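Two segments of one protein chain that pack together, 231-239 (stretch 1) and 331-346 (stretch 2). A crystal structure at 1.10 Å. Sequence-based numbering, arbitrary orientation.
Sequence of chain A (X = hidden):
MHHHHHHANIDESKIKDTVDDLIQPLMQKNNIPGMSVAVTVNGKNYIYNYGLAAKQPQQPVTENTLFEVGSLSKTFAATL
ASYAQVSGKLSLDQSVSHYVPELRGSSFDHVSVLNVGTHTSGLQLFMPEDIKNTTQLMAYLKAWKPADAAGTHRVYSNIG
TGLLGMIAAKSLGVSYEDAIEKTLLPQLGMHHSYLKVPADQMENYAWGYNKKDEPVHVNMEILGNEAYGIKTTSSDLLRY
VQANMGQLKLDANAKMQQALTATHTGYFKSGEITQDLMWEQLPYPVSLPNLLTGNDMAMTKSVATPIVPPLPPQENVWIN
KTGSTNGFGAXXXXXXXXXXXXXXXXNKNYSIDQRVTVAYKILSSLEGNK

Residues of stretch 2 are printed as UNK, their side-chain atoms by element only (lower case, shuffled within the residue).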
# COMPACT_ATOMS: atom_id res chain seq x y z
N LYS A 231 3.22 9.71 -3.68
CA LYS A 231 4.62 10.01 -3.40
C LYS A 231 4.68 10.51 -1.96
O LYS A 231 3.86 11.34 -1.56
CB LYS A 231 5.15 11.10 -4.34
CG LYS A 231 5.15 10.74 -5.82
CD LYS A 231 3.81 11.10 -6.47
CE LYS A 231 3.60 10.45 -7.81
NZ LYS A 231 2.27 10.92 -8.24
N THR A 232 5.64 10.01 -1.18
CA THR A 232 5.63 10.28 0.25
C THR A 232 7.02 10.04 0.83
O THR A 232 7.92 9.51 0.17
CB THR A 232 4.56 9.41 0.93
OG1 THR A 232 4.48 9.73 2.32
CG2 THR A 232 4.89 7.94 0.78
N THR A 233 7.19 10.46 2.08
CA THR A 233 8.43 10.24 2.82
C THR A 233 8.29 9.02 3.72
O THR A 233 7.19 8.61 4.09
CB THR A 233 8.78 11.45 3.69
OG1 THR A 233 7.80 11.57 4.72
CG2 THR A 233 8.85 12.73 2.87
N SER A 234 9.44 8.46 4.10
CA SER A 234 9.41 7.36 5.06
C SER A 234 8.84 7.80 6.40
O SER A 234 8.17 7.02 7.07
CB SER A 234 10.81 6.78 5.23
OG SER A 234 11.68 7.74 5.80
N SER A 235 9.07 9.06 6.79
CA SER A 235 8.51 9.55 8.05
C SER A 235 6.99 9.63 8.01
O SER A 235 6.32 9.26 8.98
CB SER A 235 9.13 10.90 8.38
OG SER A 235 10.51 10.77 8.68
N ASP A 236 6.43 10.12 6.90
CA ASP A 236 4.98 10.14 6.79
C ASP A 236 4.41 8.73 6.79
O ASP A 236 3.37 8.47 7.41
CB ASP A 236 4.53 10.87 5.52
CG ASP A 236 4.27 12.35 5.74
OD1 ASP A 236 4.78 12.92 6.74
OD2 ASP A 236 3.58 12.96 4.89
N LEU A 237 5.06 7.79 6.10
CA LEU A 237 4.56 6.43 6.11
C LEU A 237 4.72 5.77 7.47
O LEU A 237 3.89 4.95 7.86
CB LEU A 237 5.22 5.58 5.03
CG LEU A 237 4.70 5.84 3.62
CD1 LEU A 237 5.51 5.04 2.62
CD2 LEU A 237 3.21 5.52 3.50
N LEU A 238 5.77 6.13 8.22
CA LEU A 238 5.86 5.59 9.57
C LEU A 238 4.72 6.11 10.44
O LEU A 238 4.18 5.38 11.27
CB LEU A 238 7.22 5.88 10.20
CG LEU A 238 7.55 5.06 11.45
CD1 LEU A 238 7.67 3.57 11.11
CD2 LEU A 238 8.81 5.57 12.13
N ARG A 239 4.34 7.38 10.26
CA ARG A 239 3.17 7.90 10.96
C ARG A 239 1.92 7.11 10.58
O ARG A 239 1.10 6.77 11.44
CB ARG A 239 3.00 9.38 10.65
CG ARG A 239 1.85 10.01 11.40
CD ARG A 239 1.76 11.52 11.23
NE ARG A 239 0.53 12.01 11.83
CZ ARG A 239 0.39 12.33 13.11
NH1 ARG A 239 1.43 12.24 13.94
NH2 ARG A 239 -0.79 12.73 13.57
N UNK A 331 8.00 -1.24 0.60
CA UNK A 331 7.37 -2.28 1.39
C UNK A 331 7.03 -1.73 2.76
O UNK A 331 7.82 -0.96 3.33
c UNK A 331 7.80 -6.22 4.15
o UNK A 331 6.19 -7.95 4.38
c UNK A 331 6.68 -6.87 3.68
c UNK A 331 8.30 -3.50 1.53
c UNK A 331 8.32 -5.14 3.46
c UNK A 331 6.06 -6.43 2.52
c UNK A 331 6.59 -5.34 1.84
c UNK A 331 7.72 -4.67 2.30
N UNK A 332 5.87 -2.12 3.29
CA UNK A 332 5.47 -1.84 4.66
C UNK A 332 5.08 -3.15 5.32
O UNK A 332 4.34 -3.95 4.73
c UNK A 332 3.57 -0.96 6.11
c UNK A 332 4.68 0.52 4.36
c UNK A 332 4.26 -0.89 4.73
c UNK A 332 3.57 1.54 4.41
N UNK A 333 5.51 -3.34 6.57
CA UNK A 333 5.00 -4.43 7.39
C UNK A 333 4.88 -3.95 8.83
O UNK A 333 5.70 -3.16 9.30
c UNK A 333 5.91 -5.66 7.34
N UNK A 334 3.85 -4.44 9.53
CA UNK A 334 3.72 -4.11 10.94
C UNK A 334 2.98 -5.22 11.67
O UNK A 334 2.17 -5.94 11.07
c UNK A 334 3.09 -2.72 11.17
c UNK A 334 -0.86 -2.15 9.57
c UNK A 334 0.58 -2.64 11.41
c UNK A 334 1.51 -2.22 9.26
c UNK A 334 0.24 -2.03 8.75
c UNK A 334 -0.69 -2.45 10.90
c UNK A 334 1.70 -2.54 10.60
N UNK A 335 3.28 -5.36 12.95
CA UNK A 335 2.68 -6.36 13.82
C UNK A 335 2.05 -5.62 14.99
O UNK A 335 2.74 -5.21 15.93
c UNK A 335 3.09 -8.39 15.23
c UNK A 335 3.73 -7.37 14.31
c UNK A 335 4.42 -8.06 13.14
N UNK A 336 0.73 -5.42 14.98
CA UNK A 336 0.12 -4.57 16.02
C UNK A 336 0.37 -5.07 17.44
O UNK A 336 0.59 -4.26 18.35
c UNK A 336 -0.23 -5.76 13.91
c UNK A 336 -1.35 -4.77 14.13
c UNK A 336 -1.36 -4.54 15.63
N UNK A 337 0.39 -6.39 17.65
CA UNK A 337 0.60 -6.93 18.99
C UNK A 337 1.94 -6.51 19.57
O UNK A 337 2.10 -6.43 20.79
c UNK A 337 0.53 -8.45 18.96
N UNK A 338 2.93 -6.27 18.71
CA UNK A 338 4.26 -5.89 19.15
C UNK A 338 4.53 -4.41 18.96
O UNK A 338 5.62 -3.95 19.29
n UNK A 338 4.79 -10.54 21.63
c UNK A 338 5.15 -8.23 18.59
c UNK A 338 5.01 -10.14 20.21
c UNK A 338 5.31 -6.72 18.40
c UNK A 338 5.11 -8.63 20.06
N UNK A 339 3.54 -3.65 18.48
CA UNK A 339 3.70 -2.23 18.17
C UNK A 339 5.01 -1.98 17.42
O UNK A 339 5.77 -1.06 17.71
c UNK A 339 2.27 -1.56 20.18
c UNK A 339 1.01 -1.09 19.45
n UNK A 339 -1.46 -0.73 19.79
c UNK A 339 -0.21 -1.34 20.33
c UNK A 339 3.56 -1.34 19.40
N UNK A 340 5.27 -2.84 16.45
CA UNK A 340 6.48 -2.69 15.66
C UNK A 340 6.12 -2.63 14.19
O UNK A 340 5.16 -3.27 13.74
c UNK A 340 8.80 -5.87 17.64
s UNK A 340 8.38 -6.30 15.96
c UNK A 340 7.50 -3.76 15.95
c UNK A 340 7.09 -5.12 15.54
N UNK A 341 6.86 -1.83 13.45
CA UNK A 341 6.57 -1.66 12.05
C UNK A 341 7.80 -1.16 11.32
O UNK A 341 8.73 -0.61 11.92
N UNK A 342 7.78 -1.36 10.01
CA UNK A 342 8.88 -0.96 9.16
C UNK A 342 8.35 -0.45 7.83
O UNK A 342 7.37 -0.98 7.28
c UNK A 342 12.24 -2.63 8.15
c UNK A 342 11.12 -1.62 8.17
c UNK A 342 9.26 -3.32 8.31
c UNK A 342 9.90 -2.10 8.96
N UNK A 343 9.00 0.60 7.32
CA UNK A 343 8.80 1.13 5.98
C UNK A 343 10.16 1.07 5.29
O UNK A 343 11.15 1.57 5.83
c UNK A 343 8.33 2.59 6.04
c UNK A 343 8.10 3.14 4.65
c UNK A 343 7.08 2.73 6.91
N UNK A 344 10.21 0.47 4.10
CA UNK A 344 11.44 0.42 3.31
C UNK A 344 11.14 1.04 1.95
O UNK A 344 10.34 0.49 1.19
s UNK A 344 12.41 -3.50 4.26
c UNK A 344 11.91 -1.02 3.13
c UNK A 344 12.33 -1.70 4.41
c UNK A 344 13.58 -3.70 2.91
N UNK A 345 11.80 2.15 1.64
CA UNK A 345 11.62 2.84 0.37
C UNK A 345 12.92 2.85 -0.40
O UNK A 345 13.99 3.11 0.16
c UNK A 345 11.17 4.29 0.60
c UNK A 345 9.58 5.93 1.59
c UNK A 345 8.78 3.63 1.02
c UNK A 345 9.96 4.47 1.51
N UNK A 346 12.83 2.58 -1.70
CA UNK A 346 13.99 2.56 -2.59
C UNK A 346 13.62 3.20 -3.92
O UNK A 346 12.48 3.07 -4.38
c UNK A 346 14.46 1.13 -2.87

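Position 331 carries one carbon leading to a six-carbon ring that bears an oxygen, and it lies out of reach of stretch 1: Tyr331. Position 332 has four carbons, forked at the first, with one arm two carbons long; the tip of that arm lies 4.1 Å from Leu237 CD2. This is Ile332, and the touching atom is its CD1. A single carbon at 333, out of reach of stretch 1, marks Ala333. At 334 one carbon leads to a six-carbon ring without oxygen, giving Phe334. One carbon carrying two others defines Val335.

At 336 three carbons close a ring onto the backbone nitrogen, which is diagnostic of Pro336. Position 337 has one carbon, Ala337. Positions 338 and 339 each show four carbons in a row ending in nitrogen: Lys338 and Lys339. The phi/psi of 45/45° at Lys339 belongs to the turn joining the two strands. An unbranched chain of two carbons, sulfur and carbon identifies Met340.

No side-chain atom exists at 341, so it is Gly341. Its O lies 4.4 Å from Leu238 CD1, and an ideal CB here would be crowded by Phe334 CB at 3.1 Å. At 342 four carbons fork at the first, with one longer arm, and CA-to-CB points away: Ile342. Position 343 has one carbon carrying two, pointing toward the helix. One branch lies 3.8 Å from Leu237 CD1, the other 3.9 Å from Leu238 N. This is Val343, its CG1 and CG2 respectively. Position 344 repeats the unbranched sulfur-containing chain and points away: Met344. At 345 four carbons fork at the second; one terminal carbon is 3.6 Å from Ser234 N and the other 3.9 Å from Leu237 CD1. These are CD1 and CD2 of Leu345. A lone carbon at 346 gives Ala346.

The contact is apolar packing of a helix on a hairpin, with no hydrogen bond between the stretches and 325 Å² buried in total. Backbone pairing, such as Met344 N to Tyr331 O at 2.9 Å, holds the two strands together. Alternation along the second strand directs Val343 and Leu345 toward the helix while Ile342 and Met344 point away. Helix and strand run at 151°, nearer antiparallel than parallel, with axes 8.3 Å apart at closest approach. Leu237 is central, touching Ile332, Val343 and Leu345. The helix start is capped within stretch 1: Asp236 N donates to Thr233 OG1 at 3.0 Å and 165°, while Leu345 packs beside that first turn.

Stretch 2 331-346: YIAFVPAKKMGIVMLA
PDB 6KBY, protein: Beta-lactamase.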